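Local coordinates for (R)-specific enoyl-CoA hydratase (Aeromonas punctata, PDB 1IQ6), which catalyses the hydration of trans-2-enoyl-CoA of four to six carbons to (3R)-3-hydroxyacyl-CoA, a step involved in polyhydroxyalkanoate biosynthesis, at residues Thr101-Arg104 and Ile109-Leu112; Gln4-Gly9 and Gln69-Gly74; Leu57-Phe62 and Gln80-Lys85. All coordinates share one frame; numbering follows the deposited sequence.

From the N terminus, the extended loop 4-9 comes first and is met by residues 69-74, which follow helix 55-68; their meeting, contact 2, closes a long loop that takes in strand 11-17 and three helices. Contact 3 opens within that span, on helix 55-68, and closes beyond it on strand 76-84, so contacts 2 and 3 cross. It sets the central helix against an outer strand of the antiparallel sheet, near the subunit interface. Contact 1 comes last, in series with both, as the hairpin between strands 93-103 and 109-117, with four residues between its segments. Contacts 1 and 2 touch through Leu-103 and Leu-6, at one end of the hot-dog fold.

Contact 1: Thr101-Arg104 and Ile109-Leu112; sequences TALR and IATL
Ile-109 and Arg-104 face each other on either side of the turn that joins the strands, and their side chains run side by side in the same direction. Ile-109 lays its CD1 over one face of the Arg-104 guanidinium, off-centre, near the edge of the group, with CD1 3.9 Å from NH2. Beta-branched isoleucine suits an extended strand, and its buried aliphatic chain also packs on Val-130 of strand 123-132. Arginine suits this exposed corner because its flat head can cover a hydrophobic neighbour while NH1 forms a salt bridge with Asp-106 in the turn. The bend at chi3 (57°) turns the head back over the isoleucine. In the backbone, Arg-104 N donates to Ile-109 O at 3.0 Å, and a water gives hydrogen bonds to both Arg-104 O and Ile-109 O, bridging the strand ends.

Thr-111 is the other main contributor. Its N donates to Ala-102 O at 2.9 Å. Its own carbonyl O receives Thr-101 N at 2.9 Å and, more weakly, Ala-102 N. Two successive residues thus face one: a classic beta bulge. Threonine, also beta-branched, has its CG2 3.7 Å from Thr-101 OG1. Between bulge and turn, Leu-103 CD2 presses on Ala-110 CB at 3.5 Å, a tight fit for which the small alanine is well suited.

The strands run antiparallel, at 177°, as the end of the hairpin 93-103/109-117. Strand 123-132 pairs with the far edge of 109-112 through Ala-110 and Leu-112, and Leu-6 of the N-terminal loop packs on Leu-103 and Ala-110.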
ATOM      1  N   THR B 101     -12.332  -1.755 -15.412  1.00 13.51           N
ATOM      2  CA  THR B 101     -13.241  -0.694 -15.838  1.00 14.38           C
ATOM      3  C   THR B 101     -12.834  -0.063 -17.162  1.00 16.43           C
ATOM      4  O   THR B 101     -13.646   0.589 -17.816  1.00 16.96           O
ATOM      5  CB  THR B 101     -13.340   0.429 -14.782  1.00 15.65           C
ATOM      6  OG1 THR B 101     -12.047   1.011 -14.572  1.00 16.98           O
ATOM      7  CG2 THR B 101     -13.876  -0.124 -13.472  1.00 17.71           C
ATOM      8  N   ALA B 102     -11.581  -0.252 -17.558  1.00 15.12           N
ATOM      9  CA  ALA B 102     -11.107   0.316 -18.816  1.00 16.17           C
ATOM     10  C   ALA B 102      -9.858  -0.379 -19.336  1.00 16.86           C
ATOM     11  O   ALA B 102      -9.001  -0.806 -18.566  1.00 17.31           O
ATOM     12  CB  ALA B 102     -10.840   1.807 -18.645  1.00 16.21           C
ATOM     13  N   LEU B 103      -9.770  -0.496 -20.656  1.00 17.94           N
ATOM     14  CA  LEU B 103      -8.625  -1.117 -21.308  1.00 19.17           C
ATOM     15  C   LEU B 103      -8.166  -0.193 -22.428  1.00 20.66           C
ATOM     16  O   LEU B 103      -8.853  -0.050 -23.441  1.00 22.89           O
ATOM     17  CB  LEU B 103      -9.010  -2.481 -21.891  1.00 19.32           C
ATOM     18  CG  LEU B 103      -9.357  -3.593 -20.900  1.00 20.97           C
ATOM     19  CD1 LEU B 103      -9.852  -4.815 -21.650  1.00 22.43           C
ATOM     20  CD2 LEU B 103      -8.131  -3.932 -20.068  1.00 20.30           C
ATOM     21  N   ARG B 104      -7.014   0.439 -22.243  1.00 19.99           N
ATOM     22  CA  ARG B 104      -6.490   1.351 -23.255  1.00 19.65           C
ATOM     23  C   ARG B 104      -6.067   0.620 -24.519  1.00 20.15           C
ATOM     24  O   ARG B 104      -5.673  -0.545 -24.476  1.00 20.24           O
ATOM     25  CB  ARG B 104      -5.319   2.148 -22.681  1.00 20.96           C
ATOM     26  CG  ARG B 104      -5.770   3.225 -21.712  1.00 21.76           C
ATOM     27  CD  ARG B 104      -4.613   3.873 -20.981  1.00 22.61           C
ATOM     28  NE  ARG B 104      -3.630   4.462 -21.884  1.00 25.16           N
ATOM     29  CZ  ARG B 104      -2.604   5.201 -21.474  1.00 26.25           C
ATOM     30  NH1 ARG B 104      -1.749   5.701 -22.355  1.00 27.55           N
ATOM     31  NH2 ARG B 104      -2.438   5.448 -20.181  1.00 27.91           N
ATOM     32  N   ILE B 109      -2.571  -1.256 -21.160  1.00 19.34           N
ATOM     33  CA  ILE B 109      -2.793  -0.819 -19.789  1.00 18.07           C
ATOM     34  C   ILE B 109      -4.259  -0.990 -19.409  1.00 17.92           C
ATOM     35  O   ILE B 109      -5.151  -0.781 -20.230  1.00 20.10           O
ATOM     36  CB  ILE B 109      -2.388   0.661 -19.628  1.00 17.36           C
ATOM     37  CG1 ILE B 109      -0.879   0.802 -19.856  1.00 18.40           C
ATOM     38  CG2 ILE B 109      -2.795   1.181 -18.249  1.00 17.69           C
ATOM     39  CD1 ILE B 109      -0.366   2.225 -19.776  1.00 19.53           C
ATOM     40  N   ALA B 110      -4.504  -1.375 -18.162  1.00 16.68           N
ATOM     41  CA  ALA B 110      -5.861  -1.564 -17.682  1.00 15.62           C
ATOM     42  C   ALA B 110      -6.090  -0.763 -16.415  1.00 14.58           C
ATOM     43  O   ALA B 110      -5.165  -0.537 -15.633  1.00 15.11           O
ATOM     44  CB  ALA B 110      -6.122  -3.043 -17.398  1.00 17.07           C
ATOM     45  N   THR B 111      -7.322  -0.307 -16.236  1.00 13.53           N
ATOM     46  CA  THR B 111      -7.689   0.413 -15.027  1.00 13.62           C
ATOM     47  C   THR B 111      -8.723  -0.461 -14.333  1.00 12.57           C
ATOM     48  O   THR B 111      -9.604  -1.030 -14.980  1.00 13.66           O
ATOM     49  CB  THR B 111      -8.297   1.793 -15.336  1.00 14.30           C
ATOM     50  OG1 THR B 111      -7.317   2.603 -15.994  1.00 17.47           O
ATOM     51  CG2 THR B 111      -8.733   2.487 -14.046  1.00 15.69           C
ATOM     52  N   LEU B 112      -8.598  -0.590 -13.016  1.00 12.43           N
ATOM     53  CA  LEU B 112      -9.529  -1.404 -12.246  1.00 11.36           C
ATOM     54  C   LEU B 112      -9.971  -0.704 -10.975  1.00 11.57           C
ATOM     55  O   LEU B 112      -9.188   0.004 -10.345  1.00 12.36           O
ATOM     56  CB  LEU B 112      -8.881  -2.741 -11.853  1.00 11.82           C
ATOM     57  CG  LEU B 112      -8.297  -3.640 -12.948  1.00 11.46           C
ATOM     58  CD1 LEU B 112      -6.835  -3.271 -13.174  1.00 12.18           C
ATOM     59  CD2 LEU B 112      -8.424  -5.109 -12.544  1.00 12.12           C
TER
HETATM   60  O   HOH W   1      -5.237  -2.410 -22.675  1.00 23.02           O

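Contact 2: Gln4-Gly9 and Gln69-Gly74; sequences QSLEVG and QLPGKG
Leu-6 reaches across to two neighbours at once, one with each of its methyl groups. CD1 meets Leu-70 CD1 at 3.3 Å, closer than methyl groups normally pack; so short a distance may partly reflect small errors in the placing of the methyl groups. CD2 rests more easily against the ring of Pro-71, 4.1 Å from CG and 4.2 Å from CB. Both leucines place CG opposite the backbone N (chi1 -171° in Leu-6, -174° in Leu-70), which points each fork toward the other, and the two cross obliquely, methyl against methyl. Leu-70 does not point its CB at Leu-6; CD1, at the end of the side chain, makes the contact. A forked aliphatic side chain suits this place because its two tips can serve separate partners, and the rigid proline ring offers CB and CG as a fixed apolar surface.

In the hot-dog fold a long central helix is wrapped by an antiparallel sheet. Here residues 69-74 lead out of that helix, 55-68, toward strand 76-84, while residues 4-9 approach strand 11-17, so the contact joins two connecting loops at one end of the fold.

What positions the three side chains begins with the peptide bond before Pro-71, which is cis and turns the chain sharply between Leu-70 and the proline ring. Gly-72 follows with phi 105°, a backbone shape that glycine tolerates readily, and its backbone is hydrogen-bonded to Leu-66 of the helix. On the N-terminal side, the Gln-10 amide grips the loop twice, OE1 accepting from Glu-7 N and NE2 donating to Ser-5 O. Farther out, Val-100 of strand 93-103 touches both leucines, and Leu-133 near the C terminus packs on Leu-6 and Pro-71.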
ATOM      1  N   GLN B   4      -7.740 -16.432 -22.833  1.00 31.61           N
ATOM      2  CA  GLN B   4      -8.871 -15.587 -22.473  1.00 31.39           C
ATOM      3  C   GLN B   4      -8.442 -14.128 -22.390  1.00 30.04           C
ATOM      4  O   GLN B   4      -7.616 -13.758 -21.559  1.00 30.16           O
ATOM      5  CB  GLN B   4      -9.463 -16.044 -21.137  1.00 33.04           C
ATOM      6  CG  GLN B   4     -10.124 -17.413 -21.211  1.00 34.62           C
ATOM      7  CD  GLN B   4     -10.696 -17.877 -19.885  1.00 35.32           C
ATOM      8  OE1 GLN B   4     -11.343 -18.922 -19.811  1.00 34.65           O
ATOM      9  NE2 GLN B   4     -10.458 -17.106 -18.830  1.00 36.22           N
ATOM     10  N   SER B   5      -9.008 -13.305 -23.263  1.00 28.83           N
ATOM     11  CA  SER B   5      -8.675 -11.891 -23.295  1.00 27.99           C
ATOM     12  C   SER B   5      -9.255 -11.152 -22.099  1.00 25.66           C
ATOM     13  O   SER B   5     -10.285 -11.543 -21.548  1.00 25.19           O
ATOM     14  CB  SER B   5      -9.198 -11.254 -24.584  1.00 29.08           C
ATOM     15  OG  SER B   5     -10.613 -11.315 -24.640  1.00 32.99           O
ATOM     16  N   LEU B   6      -8.580 -10.080 -21.702  1.00 24.40           N
ATOM     17  CA  LEU B   6      -9.039  -9.266 -20.589  1.00 23.75           C
ATOM     18  C   LEU B   6     -10.198  -8.431 -21.123  1.00 22.50           C
ATOM     19  O   LEU B   6     -10.140  -7.933 -22.249  1.00 22.40           O
ATOM     20  CB  LEU B   6      -7.909  -8.357 -20.105  1.00 25.10           C
ATOM     21  CG  LEU B   6      -8.151  -7.583 -18.809  1.00 26.90           C
ATOM     22  CD1 LEU B   6      -8.376  -8.559 -17.670  1.00 26.04           C
ATOM     23  CD2 LEU B   6      -6.955  -6.692 -18.512  1.00 28.83           C
ATOM     24  N   GLU B   7     -11.252  -8.289 -20.325  1.00 20.52           N
ATOM     25  CA  GLU B   7     -12.418  -7.525 -20.747  1.00 20.33           C
ATOM     26  C   GLU B   7     -12.992  -6.660 -19.635  1.00 18.61           C
ATOM     27  O   GLU B   7     -12.949  -7.019 -18.456  1.00 17.25           O
ATOM     28  CB  GLU B   7     -13.524  -8.464 -21.242  1.00 22.57           C
ATOM     29  CG  GLU B   7     -13.158  -9.310 -22.448  1.00 27.62           C
ATOM     30  CD  GLU B   7     -14.312 -10.183 -22.908  1.00 32.33           C
ATOM     31  OE1 GLU B   7     -15.389  -9.630 -23.218  1.00 35.09           O
ATOM     32  OE2 GLU B   7     -14.146 -11.421 -22.960  1.00 34.77           O
ATOM     33  N   VAL B   8     -13.531  -5.513 -20.026  1.00 18.13           N
ATOM     34  CA  VAL B   8     -14.154  -4.602 -19.082  1.00 17.55           C
ATOM     35  C   VAL B   8     -15.296  -5.363 -18.424  1.00 17.58           C
ATOM     36  O   VAL B   8     -16.056  -6.063 -19.096  1.00 18.16           O
ATOM     37  CB  VAL B   8     -14.714  -3.357 -19.806  1.00 18.14           C
ATOM     38  CG1 VAL B   8     -15.565  -2.529 -18.850  1.00 18.85           C
ATOM     39  CG2 VAL B   8     -13.568  -2.526 -20.354  1.00 18.93           C
ATOM     40  N   GLY B   9     -15.407  -5.238 -17.105  1.00 15.83           N
ATOM     41  CA  GLY B   9     -16.464  -5.926 -16.393  1.00 15.88           C
ATOM     42  C   GLY B   9     -16.009  -7.185 -15.678  1.00 14.83           C
ATOM     43  O   GLY B   9     -16.713  -7.685 -14.803  1.00 16.98           O
ATOM     44  N   GLN B  69      -4.555 -13.005 -10.053  1.00 23.20           N
ATOM     45  CA  GLN B  69      -5.774 -13.338 -10.779  1.00 21.93           C
ATOM     46  C   GLN B  69      -6.212 -12.424 -11.918  1.00 21.29           C
ATOM     47  O   GLN B  69      -6.443 -12.888 -13.034  1.00 20.83           O
ATOM     48  CB  GLN B  69      -6.935 -13.471  -9.789  1.00 22.49           C
ATOM     49  CG  GLN B  69      -6.823 -14.666  -8.857  1.00 23.88           C
ATOM     50  CD  GLN B  69      -7.984 -14.758  -7.888  1.00 24.60           C
ATOM     51  OE1 GLN B  69      -9.149 -14.683  -8.284  1.00 25.21           O
ATOM     52  NE2 GLN B  69      -7.673 -14.929  -6.608  1.00 25.71           N
ATOM     53  N   LEU B  70      -6.328 -11.130 -11.643  1.00 18.54           N
ATOM     54  CA  LEU B  70      -6.808 -10.200 -12.659  1.00 18.12           C
ATOM     55  C   LEU B  70      -6.153  -8.825 -12.553  1.00 17.17           C
ATOM     56  O   LEU B  70      -6.356  -8.120 -11.565  1.00 15.12           O
ATOM     57  CB  LEU B  70      -8.322 -10.060 -12.497  1.00 17.69           C
ATOM     58  CG  LEU B  70      -9.109  -9.240 -13.516  1.00 15.67           C
ATOM     59  CD1 LEU B  70      -9.163  -9.995 -14.840  1.00 17.96           C
ATOM     60  CD2 LEU B  70     -10.517  -8.999 -12.991  1.00 16.42           C
ATOM     61  N   PRO B  71      -5.397  -8.405 -13.588  1.00 17.72           N
ATOM     62  CA  PRO B  71      -5.100  -9.096 -14.850  1.00 19.23           C
ATOM     63  C   PRO B  71      -4.339 -10.407 -14.673  1.00 21.29           C
ATOM     64  O   PRO B  71      -4.412 -11.294 -15.526  1.00 23.24           O
ATOM     65  CB  PRO B  71      -4.289  -8.060 -15.627  1.00 19.09           C
ATOM     66  CG  PRO B  71      -4.793  -6.755 -15.085  1.00 18.75           C
ATOM     67  CD  PRO B  71      -4.839  -7.044 -13.609  1.00 17.81           C
ATOM     68  N   GLY B  72      -3.596 -10.519 -13.576  1.00 22.41           N
ATOM     69  CA  GLY B  72      -2.863 -11.743 -13.314  1.00 23.97           C
ATOM     70  C   GLY B  72      -1.363 -11.731 -13.540  1.00 25.14           C
ATOM     71  O   GLY B  72      -0.737 -10.681 -13.663  1.00 24.08           O
ATOM     72  N   LYS B  73      -0.802 -12.936 -13.588  1.00 27.35           N
ATOM     73  CA  LYS B  73       0.624 -13.184 -13.782  1.00 28.90           C
ATOM     74  C   LYS B  73       1.287 -12.278 -14.819  1.00 28.25           C
ATOM     75  O   LYS B  73       0.857 -12.215 -15.969  1.00 29.09           O
ATOM     76  CB  LYS B  73       0.817 -14.652 -14.177  1.00 30.56           C
ATOM     77  CG  LYS B  73       2.246 -15.085 -14.443  1.00 32.82           C
ATOM     78  CD  LYS B  73       2.269 -16.516 -14.978  1.00 35.54           C
ATOM     79  CE  LYS B  73       3.678 -16.999 -15.295  1.00 37.16           C
ATOM     80  NZ  LYS B  73       4.499 -17.230 -14.073  1.00 38.71           N
ATOM     81  N   GLY B  74       2.337 -11.579 -14.401  1.00 28.00           N
ATOM     82  CA  GLY B  74       3.047 -10.701 -15.314  1.00 27.35           C
ATOM     83  C   GLY B  74       2.630  -9.245 -15.235  1.00 26.02           C
ATOM     84  O   GLY B  74       3.329  -8.370 -15.746  1.00 26.93           O
TER

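Contact 3: Leu57-Phe62 and Gln80-Lys85; sequences LLASLF and QSLSFK
With CG opposite its carbonyl carbon (chi1 -64°), Phe-62 swings its ring from the helix toward the strand, where Leu-82, turned likewise, brings CD2 to the ring, the two side chains sliding past each other in opposite directions. Leu-82 CD2 reaches the edge of the ring, in its plane, 3.7 Å from CE1. The flat apolar ring suits the buried layer between helix and sheet, presenting this edge to the leucine. The same methyl also touches Ala-59 CB at 3.7 Å, and CD1 lies equally near that CB. Alanine suits the helix face here: a single methyl seats between the two tips of the leucine, and the helix can come close, with Ala-59 CA and Leu-82 CA 7.6 Å apart.

Gln-80 crosses the phenylalanine at about a right angle, its amide plane turned 29° from the ring and OE1 3.8 Å from CD1. A bend at chi2 folds the amide back beside its own strand, where NE2 donates to Ser-81 O at 2.9 Å with a fairly straight N-H (163°). That acceptor lies almost in the amide plane, although the nitrogen stands above the plane of the carbonyl.

This is the hot-dog arrangement, helix 55-68 lying against the antiparallel sheet with strand 76-84 at its edge within the chain. The strand pairs antiparallel with a strand of the second subunit, continuing the sheet across the homodimer.

Glutamine suits its buried site because an amide both donates and accepts: Tyr-77 OH of the same chain bonds to OE1 and Thr-114 OG1 to NE2, which fixes its rotation. Thr-114 and Ile-116 also pack on the Phe-62 side chain. Phe-84, farther along the strand, probably contributes to binding the hydroxyacyl-CoA, as in related enzymes; its ring meets Tyr-77 of the second subunit.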
ATOM      1  N   LEU B  57      -2.090  -2.128   4.936  1.00 10.82           N
ATOM      2  CA  LEU B  57      -1.994  -3.584   4.913  1.00 11.34           C
ATOM      3  C   LEU B  57      -3.238  -4.063   4.149  1.00 11.50           C
ATOM      4  O   LEU B  57      -3.148  -4.947   3.295  1.00 12.27           O
ATOM      5  CB  LEU B  57      -1.970  -4.166   6.339  1.00 11.33           C
ATOM      6  CG  LEU B  57      -2.022  -5.701   6.451  1.00 10.54           C
ATOM      7  CD1 LEU B  57      -0.977  -6.340   5.550  1.00 11.40           C
ATOM      8  CD2 LEU B  57      -1.802  -6.111   7.908  1.00 12.13           C
ATOM      9  N   LEU B  58      -4.390  -3.465   4.449  1.00 11.14           N
ATOM     10  CA  LEU B  58      -5.623  -3.824   3.750  1.00  9.80           C
ATOM     11  C   LEU B  58      -5.428  -3.600   2.248  1.00 10.76           C
ATOM     12  O   LEU B  58      -5.754  -4.460   1.431  1.00 12.60           O
ATOM     13  CB  LEU B  58      -6.794  -2.960   4.233  1.00 10.48           C
ATOM     14  CG  LEU B  58      -7.209  -3.022   5.704  1.00 10.19           C
ATOM     15  CD1 LEU B  58      -8.316  -2.008   5.986  1.00 12.32           C
ATOM     16  CD2 LEU B  58      -7.673  -4.429   6.025  1.00 10.89           C
ATOM     17  N   ALA B  59      -4.871  -2.442   1.895  1.00 11.71           N
ATOM     18  CA  ALA B  59      -4.656  -2.090   0.495  1.00 12.36           C
ATOM     19  C   ALA B  59      -3.692  -3.018  -0.229  1.00 13.45           C
ATOM     20  O   ALA B  59      -3.758  -3.159  -1.449  1.00 11.75           O
ATOM     21  CB  ALA B  59      -4.166  -0.652   0.393  1.00 11.21           C
ATOM     22  N   SER B  60      -2.797  -3.654   0.519  1.00 12.17           N
ATOM     23  CA  SER B  60      -1.831  -4.563  -0.086  1.00 12.77           C
ATOM     24  C   SER B  60      -2.488  -5.780  -0.739  1.00 13.40           C
ATOM     25  O   SER B  60      -1.895  -6.413  -1.614  1.00 12.90           O
ATOM     26  CB  SER B  60      -0.806  -5.009   0.959  1.00 15.69           C
ATOM     27  OG  SER B  60      -0.017  -3.905   1.380  1.00 17.71           O
ATOM     28  N   LEU B  61      -3.712  -6.103  -0.327  1.00 12.97           N
ATOM     29  CA  LEU B  61      -4.417  -7.241  -0.909  1.00 13.59           C
ATOM     30  C   LEU B  61      -4.697  -7.024  -2.391  1.00 14.45           C
ATOM     31  O   LEU B  61      -4.854  -7.983  -3.144  1.00 15.41           O
ATOM     32  CB  LEU B  61      -5.732  -7.501  -0.169  1.00 14.00           C
ATOM     33  CG  LEU B  61      -5.573  -8.092   1.236  1.00 14.82           C
ATOM     34  CD1 LEU B  61      -6.937  -8.271   1.875  1.00 14.61           C
ATOM     35  CD2 LEU B  61      -4.842  -9.434   1.157  1.00 15.54           C
ATOM     36  N   PHE B  62      -4.769  -5.765  -2.816  1.00 13.08           N
ATOM     37  CA  PHE B  62      -5.016  -5.491  -4.231  1.00 13.51           C
ATOM     38  C   PHE B  62      -3.859  -6.041  -5.058  1.00 14.59           C
ATOM     39  O   PHE B  62      -4.063  -6.572  -6.146  1.00 15.30           O
ATOM     40  CB  PHE B  62      -5.155  -3.985  -4.476  1.00 11.28           C
ATOM     41  CG  PHE B  62      -6.340  -3.352  -3.781  1.00 11.41           C
ATOM     42  CD1 PHE B  62      -6.281  -2.025  -3.366  1.00 11.25           C
ATOM     43  CD2 PHE B  62      -7.509  -4.075  -3.544  1.00 11.48           C
ATOM     44  CE1 PHE B  62      -7.362  -1.419  -2.721  1.00 11.60           C
ATOM     45  CE2 PHE B  62      -8.602  -3.483  -2.900  1.00 11.42           C
ATOM     46  CZ  PHE B  62      -8.532  -2.153  -2.486  1.00 12.22           C
ATOM     47  N   GLN B  80      -1.865   3.418  -8.046  1.00 12.75           N
ATOM     48  CA  GLN B  80      -2.927   2.988  -7.145  1.00 10.77           C
ATOM     49  C   GLN B  80      -3.398   4.164  -6.311  1.00 12.40           C
ATOM     50  O   GLN B  80      -2.590   4.832  -5.665  1.00 14.40           O
ATOM     51  CB  GLN B  80      -2.434   1.876  -6.210  1.00 11.51           C
ATOM     52  CG  GLN B  80      -3.459   1.434  -5.158  1.00 10.54           C
ATOM     53  CD  GLN B  80      -4.611   0.623  -5.741  1.00 10.10           C
ATOM     54  OE1 GLN B  80      -4.406  -0.456  -6.302  1.00 12.45           O
ATOM     55  NE2 GLN B  80      -5.831   1.137  -5.600  1.00 10.92           N
ATOM     56  N   SER B  81      -4.697   4.440  -6.348  1.00 11.74           N
ATOM     57  CA  SER B  81      -5.266   5.516  -5.543  1.00 11.95           C
ATOM     58  C   SER B  81      -6.016   4.830  -4.406  1.00 11.34           C
ATOM     59  O   SER B  81      -6.625   3.773  -4.604  1.00 11.60           O
ATOM     60  CB  SER B  81      -6.223   6.384  -6.370  1.00 13.50           C
ATOM     61  OG  SER B  81      -7.337   5.645  -6.831  1.00 14.15           O
ATOM     62  N   LEU B  82      -5.956   5.416  -3.216  1.00 11.03           N
ATOM     63  CA  LEU B  82      -6.606   4.839  -2.047  1.00 11.11           C
ATOM     64  C   LEU B  82      -7.304   5.872  -1.185  1.00  9.88           C
ATOM     65  O   LEU B  82      -6.755   6.929  -0.899  1.00 12.01           O
ATOM     66  CB  LEU B  82      -5.569   4.122  -1.177  1.00 11.50           C
ATOM     67  CG  LEU B  82      -4.766   3.009  -1.843  1.00 10.40           C
ATOM     68  CD1 LEU B  82      -3.511   2.727  -1.022  1.00 10.62           C
ATOM     69  CD2 LEU B  82      -5.614   1.763  -1.991  1.00 11.54           C
ATOM     70  N   SER B  83      -8.526   5.555  -0.772  1.00  9.55           N
ATOM     71  CA  SER B  83      -9.290   6.411   0.117  1.00 10.97           C
ATOM     72  C   SER B  83      -9.760   5.468   1.223  1.00 11.02           C
ATOM     73  O   SER B  83     -10.377   4.438   0.945  1.00 12.17           O
ATOM     74  CB  SER B  83     -10.480   7.033  -0.614  1.00 13.67           C
ATOM     75  OG  SER B  83     -10.035   7.937  -1.614  1.00 20.26           O
ATOM     76  N   PHE B  84      -9.443   5.815   2.468  1.00 10.37           N
ATOM     77  CA  PHE B  84      -9.792   4.993   3.621  1.00 10.79           C
ATOM     78  C   PHE B  84     -11.064   5.535   4.258  1.00 11.77           C
ATOM     79  O   PHE B  84     -11.106   6.674   4.720  1.00 13.39           O
ATOM     80  CB  PHE B  84      -8.605   4.979   4.587  1.00 11.14           C
ATOM     81  CG  PHE B  84      -7.323   4.535   3.938  1.00  9.39           C
ATOM     82  CD1 PHE B  84      -6.422   5.466   3.418  1.00 12.33           C
ATOM     83  CD2 PHE B  84      -7.038   3.178   3.795  1.00 10.88           C
ATOM     84  CE1 PHE B  84      -5.255   5.050   2.766  1.00 12.28           C
ATOM     85  CE2 PHE B  84      -5.875   2.754   3.142  1.00 10.94           C
ATOM     86  CZ  PHE B  84      -4.983   3.693   2.629  1.00 12.34           C
ATOM     87  N   LYS B  85     -12.101   4.703   4.278  1.00 11.32           N
ATOM     88  CA  LYS B  85     -13.411   5.121   4.769  1.00 12.67           C
ATOM     89  C   LYS B  85     -13.878   4.581   6.115  1.00 12.88           C
ATOM     90  O   LYS B  85     -14.520   5.298   6.886  1.00 15.34           O
ATOM     91  CB  LYS B  85     -14.461   4.782   3.707  1.00 13.96           C
ATOM     92  CG  LYS B  85     -14.146   5.316   2.311  1.00 15.52           C
ATOM     93  CD  LYS B  85     -13.991   6.831   2.330  1.00 17.85           C
ATOM     94  CE  LYS B  85     -13.798   7.402   0.932  1.00 20.81           C
ATOM     95  NZ  LYS B  85     -13.625   8.881   0.975  1.00 22.64           N
TER